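Local coordinates for protein transcriptional regulator of the TetR/AcrR family (Thermobifida fusca YX, PDB 3DCF) that probably binds DNA through an N-terminal helix-turn-helix domain to regulate, most likely repress, transcription, at residues V113-T118 / T179-A184; R189-D192 / S198-E201; R107-L112 / Q205-L210; E92-I97 / T152-R157. All coordinates share one frame; numbering follows the deposited sequence.

How the contacts relate
Contacts 1, 3 and 4 are buried in the all-helical body of the protein, whereas contact 2 lies at its surface. Helix 104-121 serves both contact 1 and contact 3, facing helix 173-185 in one and helix 199-212 in the other; contact 2 sits at the start of that last helix. Contact 4 instead joins helix 75-98 to helix 138-164 and is linked to contact 1 by the Arg93-Glu114 salt bridge. Histidines carry much of the chemistry: methyl groups lie over the rings of His115 and His95, while His109 meets a threonine. In contact 2 the strong polar bonds lie inside 198-201 and none joins the two segments. Contacts 1, 2 and 3 touch the second subunit; contact 4 does not.

Contact 1. Residues V113-T118 / T179-A184; sequences VEHTRT and TLLGAA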
loop_
_atom_site.group_PDB
_atom_site.type_symbol
_atom_site.label_atom_id
_atom_site.label_comp_id
_atom_site.label_asym_id
_atom_site.label_seq_id
_atom_site.Cartn_x
_atom_site.Cartn_y
_atom_site.Cartn_z
ATOM N N VAL A 113 -15.897 -6.239 2.368
ATOM C CA VAL A 113 -16.667 -5.947 1.132
ATOM C C VAL A 113 -17.014 -4.452 1.091
ATOM O O VAL A 113 -16.903 -3.811 0.048
ATOM C CB VAL A 113 -18.002 -6.749 1.059
ATOM C CG1 VAL A 113 -18.840 -6.314 -0.159
ATOM C CG2 VAL A 113 -17.745 -8.263 1.044
ATOM N N GLU A 114 -17.449 -3.929 2.237
ATOM C CA GLU A 114 -17.776 -2.504 2.406
ATOM C C GLU A 114 -16.544 -1.608 2.232
ATOM O O GLU A 114 -16.620 -0.608 1.533
ATOM C CB GLU A 114 -18.411 -2.270 3.797
ATOM C CG GLU A 114 -18.694 -0.812 4.190
ATOM C CD GLU A 114 -19.458 -0.045 3.122
ATOM O OE1 GLU A 114 -20.499 -0.530 2.642
ATOM O OE2 GLU A 114 -19.000 1.044 2.752
ATOM N N HIS A 115 -15.438 -1.984 2.880
ATOM C CA HIS A 115 -14.179 -1.220 2.837
ATOM C C HIS A 115 -13.599 -1.123 1.420
ATOM O O HIS A 115 -13.250 -0.028 0.973
ATOM C CB HIS A 115 -13.150 -1.798 3.825
ATOM C CG HIS A 115 -11.897 -0.990 3.939
ATOM N ND1 HIS A 115 -11.863 0.256 4.533
ATOM C CD2 HIS A 115 -10.627 -1.255 3.553
ATOM C CE1 HIS A 115 -10.631 0.730 4.492
ATOM N NE2 HIS A 115 -9.861 -0.167 3.901
ATOM N N THR A 116 -13.558 -2.255 0.719
ATOM C CA THR A 116 -13.063 -2.328 -0.668
ATOM C C THR A 116 -13.959 -1.552 -1.637
ATOM O O THR A 116 -13.442 -0.852 -2.509
ATOM C CB THR A 116 -12.922 -3.784 -1.144
ATOM O OG1 THR A 116 -12.305 -4.563 -0.112
ATOM C CG2 THR A 116 -12.072 -3.858 -2.415
ATOM N N ARG A 117 -15.287 -1.695 -1.490
ATOM C CA ARG A 117 -16.281 -0.907 -2.269
ATOM C C ARG A 117 -16.023 0.591 -2.106
ATOM O O ARG A 117 -16.032 1.328 -3.089
ATOM C CB ARG A 117 -17.744 -1.193 -1.849
ATOM C CG ARG A 117 -18.436 -2.395 -2.506
ATOM C CD ARG A 117 -19.968 -2.388 -2.215
ATOM N NE ARG A 117 -20.302 -2.619 -0.796
ATOM C CZ ARG A 117 -21.509 -2.454 -0.215
ATOM N NH1 ARG A 117 -22.575 -2.008 -0.897
ATOM N NH2 ARG A 117 -21.649 -2.718 1.089
ATOM N N THR A 118 -15.800 1.020 -0.861
ATOM C CA THR A 118 -15.515 2.425 -0.554
ATOM C C THR A 118 -14.203 2.889 -1.186
ATOM O O THR A 118 -14.135 4.039 -1.631
ATOM C CB THR A 118 -15.488 2.694 0.970
ATOM O OG1 THR A 118 -16.678 2.159 1.555
ATOM C CG2 THR A 118 -15.389 4.198 1.286
ATOM N N THR A 179 -3.082 -6.725 7.420
ATOM C CA THR A 179 -2.903 -7.496 6.181
ATOM C C THR A 179 -4.180 -7.533 5.330
ATOM O O THR A 179 -4.113 -7.347 4.103
ATOM C CB THR A 179 -2.411 -8.946 6.477
ATOM O OG1 THR A 179 -1.138 -8.899 7.145
ATOM C CG2 THR A 179 -2.290 -9.779 5.178
ATOM N N LEU A 180 -5.322 -7.778 5.977
ATOM C CA LEU A 180 -6.621 -7.861 5.279
ATOM C C LEU A 180 -7.043 -6.490 4.744
ATOM O O LEU A 180 -7.447 -6.377 3.582
ATOM C CB LEU A 180 -7.720 -8.444 6.188
ATOM C CG LEU A 180 -7.626 -9.891 6.725
ATOM C CD1 LEU A 180 -8.761 -10.123 7.780
ATOM C CD2 LEU A 180 -7.649 -10.945 5.606
ATOM N N LEU A 181 -6.956 -5.462 5.602
ATOM C CA LEU A 181 -7.247 -4.070 5.205
ATOM C C LEU A 181 -6.217 -3.604 4.176
ATOM O O LEU A 181 -6.589 -2.986 3.192
ATOM C CB LEU A 181 -7.271 -3.114 6.409
ATOM C CG LEU A 181 -8.408 -3.248 7.437
ATOM C CD1 LEU A 181 -8.162 -2.311 8.603
ATOM C CD2 LEU A 181 -9.809 -2.990 6.809
ATOM N N GLY A 182 -4.938 -3.921 4.405
ATOM C CA GLY A 182 -3.842 -3.615 3.474
ATOM C C GLY A 182 -4.075 -4.154 2.069
ATOM O O GLY A 182 -3.809 -3.449 1.087
ATOM N N ALA A 183 -4.563 -5.401 1.985
ATOM C CA ALA A 183 -4.906 -6.059 0.701
ATOM C C ALA A 183 -6.037 -5.314 -0.025
ATOM O O ALA A 183 -6.005 -5.189 -1.244
ATOM C CB ALA A 183 -5.291 -7.542 0.913
ATOM N N ALA A 184 -7.022 -4.830 0.737
ATOM C CA ALA A 184 -8.145 -4.039 0.202
ATOM C C ALA A 184 -7.692 -2.653 -0.282
ATOM O O ALA A 184 -8.069 -2.229 -1.371
ATOM C CB ALA A 184 -9.245 -3.887 1.255
#
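The helical segments 113-118 and 179-184 run roughly parallel, their axes 31° apart and 9.8 Å at closest approach, and draw nearest at Thr116 and Ala184, whose CA atoms are 5.3 Å apart. They belong to the all-helical C-terminal domain of the TetR fold and join helix 104-121 to helix 173-185 in its interior. His115 does most of the bridging. With its CG anti to the backbone N (chi1 -174°), the imidazole extends across the interface, and Leu181 lays CD2 over one face, 4.0 Å from the ring centroid, in a CH-pi contact displaced from the centre toward the rim. Ala184 approaches the same ring at its edge, in plane, with CB 3.8 Å from His115 CD2. The ring is thus held by a methyl on a face and another at the rim, and Tyr151 adds an edge-to-face ring contact from helix 138-164. A serine in place of His115 would probably open a gap beside Leu181 CD2 and Ala184 CB and cost Tyr151 one of its two aromatic neighbours. Beyond the interface, Glu114 forms a salt bridge with Arg93 of helix 75-98, and Ala183 packs on Thr179 of the second subunit. Thr116 keeps its hydroxyl occupied by a hydrogen bond to Leu112 O, while the same OG1 rests 3.4 Å from Ala184 CB.

Contact 2. Residues R189-D192 / S198-E201; sequences RWYD and SADE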
loop_
_atom_site.group_PDB
_atom_site.type_symbol
_atom_site.label_atom_id
_atom_site.label_comp_id
_atom_site.label_asym_id
_atom_site.label_seq_id
_atom_site.Cartn_x
_atom_site.Cartn_y
_atom_site.Cartn_z
ATOM N N ARG A 189 -3.511 1.618 -6.006
ATOM C CA ARG A 189 -2.307 1.664 -6.858
ATOM C C ARG A 189 -2.411 0.860 -8.161
ATOM O O ARG A 189 -1.752 1.243 -9.130
ATOM C CB ARG A 189 -1.034 1.264 -6.085
ATOM C CG ARG A 189 -0.538 2.343 -5.096
ATOM C CD ARG A 189 0.935 2.148 -4.712
ATOM N NE ARG A 189 1.926 2.448 -5.777
ATOM C CZ ARG A 189 2.518 1.581 -6.624
ATOM N NH1 ARG A 189 2.249 0.272 -6.621
ATOM N NH2 ARG A 189 3.413 2.040 -7.509
ATOM N N TRP A 190 -3.230 -0.206 -8.204
ATOM C CA TRP A 190 -3.364 -1.058 -9.417
ATOM C C TRP A 190 -4.716 -1.064 -10.172
ATOM O O TRP A 190 -4.707 -1.299 -11.388
ATOM C CB TRP A 190 -2.925 -2.508 -9.127
ATOM C CG TRP A 190 -3.812 -3.312 -8.224
ATOM C CD1 TRP A 190 -3.650 -3.502 -6.893
ATOM C CD2 TRP A 190 -4.982 -4.057 -8.600
ATOM N NE1 TRP A 190 -4.640 -4.317 -6.407
ATOM C CE2 TRP A 190 -5.477 -4.670 -7.429
ATOM C CE3 TRP A 190 -5.660 -4.272 -9.818
ATOM C CZ2 TRP A 190 -6.624 -5.487 -7.426
ATOM C CZ3 TRP A 190 -6.811 -5.083 -9.820
ATOM C CH2 TRP A 190 -7.277 -5.679 -8.626
ATOM N N TYR A 191 -5.846 -0.838 -9.487
ATOM C CA TYR A 191 -7.175 -0.862 -10.147
ATOM C C TYR A 191 -7.356 0.233 -11.234
ATOM O O TYR A 191 -7.169 1.425 -10.963
ATOM C CB TYR A 191 -8.331 -0.790 -9.137
ATOM C CG TYR A 191 -9.718 -0.755 -9.785
ATOM C CD1 TYR A 191 -10.226 -1.868 -10.486
ATOM C CD2 TYR A 191 -10.526 0.390 -9.699
ATOM C CE1 TYR A 191 -11.516 -1.838 -11.096
ATOM C CE2 TYR A 191 -11.818 0.434 -10.302
ATOM C CZ TYR A 191 -12.306 -0.681 -10.995
ATOM O OH TYR A 191 -13.564 -0.614 -11.565
ATOM N N ASP A 192 -7.739 -0.209 -12.438
ATOM C CA ASP A 192 -7.968 0.641 -13.613
ATOM C C ASP A 192 -9.493 0.626 -13.864
ATOM O O ASP A 192 -10.017 -0.428 -14.245
ATOM C CB ASP A 192 -7.180 0.072 -14.829
ATOM C CG ASP A 192 -7.238 0.969 -16.082
ATOM O OD1 ASP A 192 -8.221 1.715 -16.281
ATOM O OD2 ASP A 192 -6.288 0.900 -16.893
ATOM N N SER A 198 -14.964 -5.133 -13.742
ATOM C CA SER A 198 -15.707 -4.057 -13.075
ATOM C C SER A 198 -15.353 -3.993 -11.572
ATOM O O SER A 198 -14.628 -4.856 -11.048
ATOM C CB SER A 198 -17.215 -4.265 -13.267
ATOM O OG SER A 198 -17.637 -5.511 -12.715
ATOM N N ALA A 199 -15.861 -2.960 -10.898
ATOM C CA ALA A 199 -15.656 -2.759 -9.457
ATOM C C ALA A 199 -16.261 -3.897 -8.614
ATOM O O ALA A 199 -15.663 -4.294 -7.619
ATOM C CB ALA A 199 -16.225 -1.395 -9.019
ATOM N N ASP A 200 -17.429 -4.411 -9.033
ATOM C CA ASP A 200 -18.134 -5.528 -8.359
ATOM C C ASP A 200 -17.388 -6.860 -8.426
ATOM O O ASP A 200 -17.397 -7.615 -7.455
ATOM C CB ASP A 200 -19.553 -5.724 -8.937
ATOM C CG ASP A 200 -20.508 -4.592 -8.573
ATOM O OD1 ASP A 200 -20.602 -4.254 -7.371
ATOM O OD2 ASP A 200 -21.198 -4.068 -9.479
ATOM N N GLU A 201 -16.771 -7.147 -9.571
ATOM C CA GLU A 201 -15.985 -8.382 -9.775
ATOM C C GLU A 201 -14.700 -8.378 -8.937
ATOM O O GLU A 201 -14.328 -9.410 -8.361
ATOM C CB GLU A 201 -15.602 -8.565 -11.255
ATOM C CG GLU A 201 -16.779 -8.697 -12.219
ATOM C CD GLU A 201 -16.339 -8.586 -13.665
ATOM O OE1 GLU A 201 -15.775 -9.569 -14.201
ATOM O OE2 GLU A 201 -16.566 -7.507 -14.261
#
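The phenol ring of Tyr191 meets the start of the next helix with its hydroxyl end: Ser198 O and Ala199 N both lie obliquely to the ring. Holding CG anti to the backbone N, at a chi1 of 178°, sends the ring across to that turn. Tyr191 OH comes 3.4 Å from Ala199 N, but the angle is too poor for a hydrogen bond, and it also touches Ala199 CB at 3.8 Å. The contact is therefore van der Waals in nature. The turn it leans on is fixed from within. Ser198 occupies the N-cap of helix 199-212, and Glu201 folds back so that OE2 accepts two bonds from it: Ser198 N at 2.9 Å, nearly straight but from above the carboxylate plane, and Ser198 OG at 2.7 Å, on the anti lone pair. The backbone bond is the Glu-to-N-cap half of a capping box. Leu120 of helix 104-121 touches both Tyr191 and Ala199, and Tyr191 packs further along on Val202. The contact thus closes the short surface loop between helix 187-190 and helix 199-212, against the C-terminal end of helix 104-121, while the adjoining Trp190 packs on Ala178 of the second subunit.

Contact 3. Residues R107-L112 / Q205-L210; sequences RIHALL and QITRLL
Thr207 is the residue of 205-210 that touches both His109 and Leu112 on the facing helix. Its methyl, CG2, lies 4.0 Å from the backbone carbon Leu112 C and 4.2 Å from Leu112 CB, where the two helices come nearest, while Thr207 CB is met by His109 CE1 at 4.0 Å. The histidine and threonine side chains cross at about a right angle. A chi1 of 61° places Thr207 OG1 between its own backbone N and carbonyl carbon, where it hydrogen-bonds to Val203 O and also to Glu204 O, leaving the methyl for the interface. Around this first shell, Leu112 and Leu210 both pack on Leu180 of helix 173-185. Tyr214 of the second subunit rests on both His109 and Leu112, and Gln205 OE1 bonds to Asp172 N of that subunit. Both helices therefore border the second subunit, in keeping with the dimer role of the last helices in TetR-family proteins. With the threonine hydroxyl spent on its own helix, the join between these segments depends on dispersion and shape.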
loop_
_atom_site.group_PDB
_atom_site.type_symbol
_atom_site.label_atom_id
_atom_site.label_comp_id
_atom_site.label_asym_id
_atom_site.label_seq_id
_atom_site.Cartn_x
_atom_site.Cartn_y
_atom_site.Cartn_z
ATOM N N ARG A 107 -19.285 -10.652 10.224
ATOM C CA ARG A 107 -19.058 -9.198 10.321
ATOM C C ARG A 107 -17.708 -8.793 9.699
ATOM O O ARG A 107 -17.654 -7.799 8.975
ATOM C CB ARG A 107 -19.207 -8.704 11.776
ATOM C CG ARG A 107 -20.687 -8.589 12.223
ATOM C CD ARG A 107 -20.959 -9.063 13.661
ATOM N NE ARG A 107 -20.421 -8.239 14.741
ATOM C CZ ARG A 107 -20.200 -8.661 16.001
ATOM N NH1 ARG A 107 -20.410 -9.926 16.390
ATOM N NH2 ARG A 107 -19.721 -7.809 16.903
ATOM N N ILE A 108 -16.648 -9.570 9.963
ATOM C CA ILE A 108 -15.325 -9.357 9.340
ATOM C C ILE A 108 -15.487 -9.337 7.815
ATOM O O ILE A 108 -15.025 -8.396 7.157
ATOM C CB ILE A 108 -14.284 -10.444 9.768
ATOM C CG1 ILE A 108 -13.707 -10.142 11.158
ATOM C CG2 ILE A 108 -13.128 -10.547 8.768
ATOM C CD1 ILE A 108 -12.671 -9.048 11.194
ATOM N N HIS A 109 -16.172 -10.348 7.274
ATOM C CA HIS A 109 -16.408 -10.438 5.832
ATOM C C HIS A 109 -17.175 -9.226 5.289
ATOM O O HIS A 109 -16.749 -8.624 4.283
ATOM C CB HIS A 109 -17.119 -11.742 5.468
ATOM C CG HIS A 109 -17.508 -11.830 4.024
ATOM N ND1 HIS A 109 -16.620 -12.192 3.030
ATOM C CD2 HIS A 109 -18.691 -11.584 3.404
ATOM C CE1 HIS A 109 -17.240 -12.167 1.860
ATOM N NE2 HIS A 109 -18.498 -11.805 2.059
ATOM N N ALA A 110 -18.285 -8.883 5.951
ATOM C CA ALA A 110 -19.110 -7.722 5.563
ATOM C C ALA A 110 -18.306 -6.417 5.585
ATOM O O ALA A 110 -18.478 -5.587 4.700
ATOM C CB ALA A 110 -20.330 -7.598 6.478
ATOM N N LEU A 111 -17.446 -6.247 6.593
ATOM C CA LEU A 111 -16.569 -5.057 6.713
ATOM C C LEU A 111 -15.578 -4.920 5.543
ATOM O O LEU A 111 -15.365 -3.806 5.057
ATOM C CB LEU A 111 -15.791 -5.057 8.050
ATOM C CG LEU A 111 -16.564 -4.819 9.357
ATOM C CD1 LEU A 111 -15.678 -5.169 10.573
ATOM C CD2 LEU A 111 -17.086 -3.389 9.429
ATOM N N LEU A 112 -14.998 -6.042 5.101
ATOM C CA LEU A 112 -14.048 -6.061 3.969
ATOM C C LEU A 112 -14.685 -5.720 2.612
ATOM O O LEU A 112 -14.070 -5.017 1.795
ATOM C CB LEU A 112 -13.317 -7.411 3.890
ATOM C CG LEU A 112 -12.322 -7.683 5.031
ATOM C CD1 LEU A 112 -11.832 -9.155 5.007
ATOM C CD2 LEU A 112 -11.125 -6.704 4.997
ATOM N N GLN A 205 -13.963 -11.063 -5.848
ATOM C CA GLN A 205 -12.767 -11.924 -5.947
ATOM C C GLN A 205 -11.734 -11.696 -4.819
ATOM O O GLN A 205 -11.217 -12.668 -4.253
ATOM C CB GLN A 205 -12.117 -11.805 -7.330
ATOM C CG GLN A 205 -12.958 -12.424 -8.436
ATOM C CD GLN A 205 -12.324 -12.353 -9.826
ATOM O OE1 GLN A 205 -11.114 -12.174 -9.989
ATOM N NE2 GLN A 205 -13.157 -12.516 -10.842
ATOM N N ILE A 206 -11.465 -10.421 -4.495
ATOM C CA ILE A 206 -10.567 -10.043 -3.386
ATOM C C ILE A 206 -11.096 -10.614 -2.062
ATOM O O ILE A 206 -10.348 -11.267 -1.343
ATOM C CB ILE A 206 -10.369 -8.502 -3.266
ATOM C CG1 ILE A 206 -9.474 -7.992 -4.397
ATOM C CG2 ILE A 206 -9.722 -8.112 -1.920
ATOM C CD1 ILE A 206 -9.379 -6.466 -4.478
ATOM N N THR A 207 -12.377 -10.379 -1.767
ATOM C CA THR A 207 -13.003 -10.887 -0.519
ATOM C C THR A 207 -13.107 -12.442 -0.485
ATOM O O THR A 207 -13.029 -13.053 0.590
ATOM C CB THR A 207 -14.370 -10.206 -0.213
ATOM O OG1 THR A 207 -15.297 -10.472 -1.270
ATOM C CG2 THR A 207 -14.197 -8.691 -0.033
ATOM N N ARG A 208 -13.266 -13.067 -1.650
ATOM C CA ARG A 208 -13.266 -14.539 -1.753
ATOM C C ARG A 208 -11.841 -15.109 -1.588
ATOM O O ARG A 208 -11.671 -16.199 -1.025
ATOM C CB ARG A 208 -13.889 -15.000 -3.080
ATOM C CG ARG A 208 -14.070 -16.535 -3.218
ATOM C CD ARG A 208 -15.220 -16.889 -4.195
ATOM N NE ARG A 208 -15.017 -16.345 -5.545
ATOM C CZ ARG A 208 -14.334 -16.926 -6.543
ATOM N NH1 ARG A 208 -13.725 -18.112 -6.399
ATOM N NH2 ARG A 208 -14.241 -16.286 -7.717
ATOM N N LEU A 209 -10.831 -14.381 -2.080
ATOM C CA LEU A 209 -9.425 -14.780 -1.946
ATOM C C LEU A 209 -8.985 -14.750 -0.483
ATOM O O LEU A 209 -8.466 -15.744 0.024
ATOM C CB LEU A 209 -8.522 -13.886 -2.803
ATOM C CG LEU A 209 -7.035 -14.234 -2.913
ATOM C CD1 LEU A 209 -6.820 -15.598 -3.559
ATOM C CD2 LEU A 209 -6.342 -13.176 -3.701
ATOM N N LEU A 210 -9.236 -13.631 0.200
ATOM C CA LEU A 210 -8.848 -13.455 1.622
ATOM C C LEU A 210 -9.553 -14.424 2.598
ATOM O O LEU A 210 -8.949 -14.859 3.576
ATOM C CB LEU A 210 -9.072 -11.992 2.065
ATOM C CG LEU A 210 -8.303 -10.890 1.289
ATOM C CD1 LEU A 210 -8.803 -9.466 1.657
ATOM C CD2 LEU A 210 -6.792 -11.020 1.450
#

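Contact 4. Residues E92-I97 / T152-R157; sequences ERFHAI and TEIMQR
His95, whose ND1 is hydrogen-bonded to Leu91 O one turn back on its own helix, offers a face of its ring to Ile154 of the neighbouring helix. Ile154 CD1 sits over that face, 3.5 Å from the ring centroid and 15° from the normal, a CH-pi contact; its closest ring atom is His95 NE2, at 3.4 Å. The ND1 bond fixes the rotation of the imidazole, and with it the surface that the methyl meets. Ile154 gets there because CG1 stands anti to the carbonyl carbon (chi1 -67°) and the chain then continues extended to CD1. The same methyl touches Phe94 at the edge, in the ring plane, 3.9 Å from CD2, so that it is held between two aromatic groups presenting different sides. At the far end of the phenylalanine, CZ meets CE of the selenomethionine Met155 at 3.9 Å, the two side chains crossing at about a right angle. Phe94 also makes an edge-to-face pair with Tyr151, and Met155 reaches Leu111 and Ile108 of helix 104-121. The segments run nearly parallel, at 16° with their axes 10.8 Å apart at closest approach, and join helix 75-98, which in this family connects the DNA-binding and C-terminal domains, to helix 138-164. The chemistry grades from the buried Phe94-Met155 pair to the exposed His95, which Arg157 NH2 approaches to 5.8 Å from NE2; that charge is likely to disfavour a protonated imidazole. The tie between the segments is in any case dispersive, methyl groups against rings.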
loop_
_atom_site.group_PDB
_atom_site.type_symbol
_atom_site.label_atom_id
_atom_site.label_comp_id
_atom_site.label_asym_id
_atom_site.label_seq_id
_atom_site.Cartn_x
_atom_site.Cartn_y
_atom_site.Cartn_z
ATOM N N GLU A 92 -18.906 5.643 9.808
ATOM C CA GLU A 92 -20.266 5.358 10.362
ATOM C C GLU A 92 -20.850 4.054 9.792
ATOM O O GLU A 92 -21.482 3.292 10.514
ATOM C CB GLU A 92 -21.265 6.497 10.121
ATOM C CG GLU A 92 -21.068 7.727 11.013
ATOM C CD GLU A 92 -22.154 8.804 10.832
ATOM O OE1 GLU A 92 -23.287 8.485 10.387
ATOM O OE2 GLU A 92 -21.875 9.979 11.159
ATOM N N ARG A 93 -20.656 3.836 8.490
ATOM C CA ARG A 93 -21.047 2.579 7.832
ATOM C C ARG A 93 -20.230 1.391 8.340
ATOM O O ARG A 93 -20.722 0.270 8.342
ATOM C CB ARG A 93 -20.927 2.681 6.313
ATOM C CG ARG A 93 -21.889 3.705 5.715
ATOM C CD ARG A 93 -21.988 3.606 4.206
ATOM N NE ARG A 93 -20.690 3.723 3.534
ATOM C CZ ARG A 93 -20.047 4.859 3.227
ATOM N NH1 ARG A 93 -20.541 6.061 3.536
ATOM N NH2 ARG A 93 -18.855 4.782 2.615
ATOM N N PHE A 94 -18.998 1.654 8.790
ATOM C CA PHE A 94 -18.106 0.633 9.363
ATOM C C PHE A 94 -18.598 0.222 10.775
ATOM O O PHE A 94 -18.746 -0.982 11.057
ATOM C CB PHE A 94 -16.658 1.160 9.404
ATOM C CG PHE A 94 -15.614 0.096 9.273
ATOM C CD1 PHE A 94 -15.349 -0.466 8.022
ATOM C CD2 PHE A 94 -14.864 -0.324 10.376
ATOM C CE1 PHE A 94 -14.361 -1.453 7.860
ATOM C CE2 PHE A 94 -13.866 -1.323 10.230
ATOM C CZ PHE A 94 -13.616 -1.884 8.962
ATOM N N HIS A 95 -18.854 1.215 11.641
ATOM C CA HIS A 95 -19.387 0.984 13.017
ATOM C C HIS A 95 -20.711 0.210 13.047
ATOM O O HIS A 95 -20.864 -0.709 13.864
ATOM C CB HIS A 95 -19.588 2.300 13.808
ATOM C CG HIS A 95 -18.377 2.766 14.556
ATOM N ND1 HIS A 95 -17.593 3.823 14.137
ATOM C CD2 HIS A 95 -17.830 2.328 15.717
ATOM C CE1 HIS A 95 -16.610 4.007 15.002
ATOM N NE2 HIS A 95 -16.729 3.112 15.968
ATOM N N ALA A 96 -21.645 0.613 12.170
ATOM C CA ALA A 96 -22.978 -0.003 12.032
ATOM C C ALA A 96 -22.904 -1.518 11.771
ATOM O O ALA A 96 -23.609 -2.288 12.424
ATOM C CB ALA A 96 -23.776 0.689 10.921
ATOM N N ILE A 97 -22.024 -1.920 10.849
ATOM C CA ILE A 97 -21.784 -3.336 10.502
ATOM C C ILE A 97 -21.122 -4.083 11.665
ATOM O O ILE A 97 -21.558 -5.180 12.004
ATOM C CB ILE A 97 -20.901 -3.491 9.222
ATOM C CG1 ILE A 97 -21.620 -2.927 7.989
ATOM C CG2 ILE A 97 -20.571 -4.954 8.952
ATOM C CD1 ILE A 97 -20.727 -2.785 6.751
ATOM N N THR A 152 -8.983 0.213 12.551
ATOM C CA THR A 152 -8.121 -0.894 12.968
ATOM C C THR A 152 -8.607 -1.533 14.268
ATOM O O THR A 152 -8.724 -2.752 14.346
ATOM C CB THR A 152 -6.627 -0.432 13.137
ATOM O OG1 THR A 152 -6.234 0.377 12.025
ATOM C CG2 THR A 152 -5.681 -1.621 13.228
ATOM N N GLU A 153 -8.916 -0.701 15.261
ATOM C CA GLU A 153 -9.360 -1.180 16.580
ATOM C C GLU A 153 -10.704 -1.920 16.569
ATOM O O GLU A 153 -10.839 -2.915 17.287
ATOM C CB GLU A 153 -9.296 -0.052 17.628
ATOM C CG GLU A 153 -7.819 0.296 17.977
ATOM C CD GLU A 153 -7.614 1.628 18.711
ATOM O OE1 GLU A 153 -8.597 2.223 19.211
ATOM O OE2 GLU A 153 -6.451 2.094 18.776
ATOM N N ILE A 154 -11.657 -1.460 15.740
ATOM C CA ILE A 154 -12.966 -2.135 15.551
ATOM C C ILE A 154 -12.745 -3.559 15.017
ATOM O O ILE A 154 -13.316 -4.519 15.539
ATOM C CB ILE A 154 -13.920 -1.369 14.568
ATOM C CG1 ILE A 154 -14.376 -0.020 15.142
ATOM C CG2 ILE A 154 -15.176 -2.183 14.284
ATOM C CD1 ILE A 154 -14.991 0.906 14.106
HETATM N N MSE A 155 -11.905 -3.674 13.989
HETATM C CA MSE A 155 -11.577 -4.967 13.411
HETATM C C MSE A 155 -10.662 -5.828 14.305
HETATM O O MSE A 155 -10.799 -7.053 14.287
HETATM C CB MSE A 155 -11.003 -4.796 12.009
HETATM C CG MSE A 155 -10.661 -6.109 11.348
HETATM SE SE MSE A 155 -10.706 -6.056 9.434
HETATM C CE MSE A 155 -12.632 -5.672 9.192
ATOM N N GLN A 156 -9.738 -5.207 15.054
ATOM C CA GLN A 156 -8.837 -5.946 15.980
ATOM C C GLN A 156 -9.617 -6.738 17.018
ATOM O O GLN A 156 -9.379 -7.944 17.179
ATOM C CB GLN A 156 -7.843 -5.039 16.722
ATOM C CG GLN A 156 -6.564 -4.753 15.966
ATOM C CD GLN A 156 -5.594 -3.857 16.741
ATOM O OE1 GLN A 156 -5.843 -3.473 17.893
ATOM N NE2 GLN A 156 -4.480 -3.519 16.102
ATOM N N ARG A 157 -10.524 -6.047 17.717
ATOM C CA ARG A 157 -11.381 -6.669 18.749
ATOM C C ARG A 157 -12.248 -7.792 18.167
ATOM O O ARG A 157 -12.382 -8.859 18.778
ATOM C CB ARG A 157 -12.278 -5.628 19.434
ATOM C CG ARG A 157 -11.509 -4.579 20.247
ATOM C CD ARG A 157 -12.451 -3.664 21.055
ATOM N NE ARG A 157 -13.316 -2.822 20.213
ATOM C CZ ARG A 157 -13.031 -1.595 19.755
ATOM N NH1 ARG A 157 -11.871 -0.978 20.026
ATOM N NH2 ARG A 157 -13.934 -0.965 18.996
#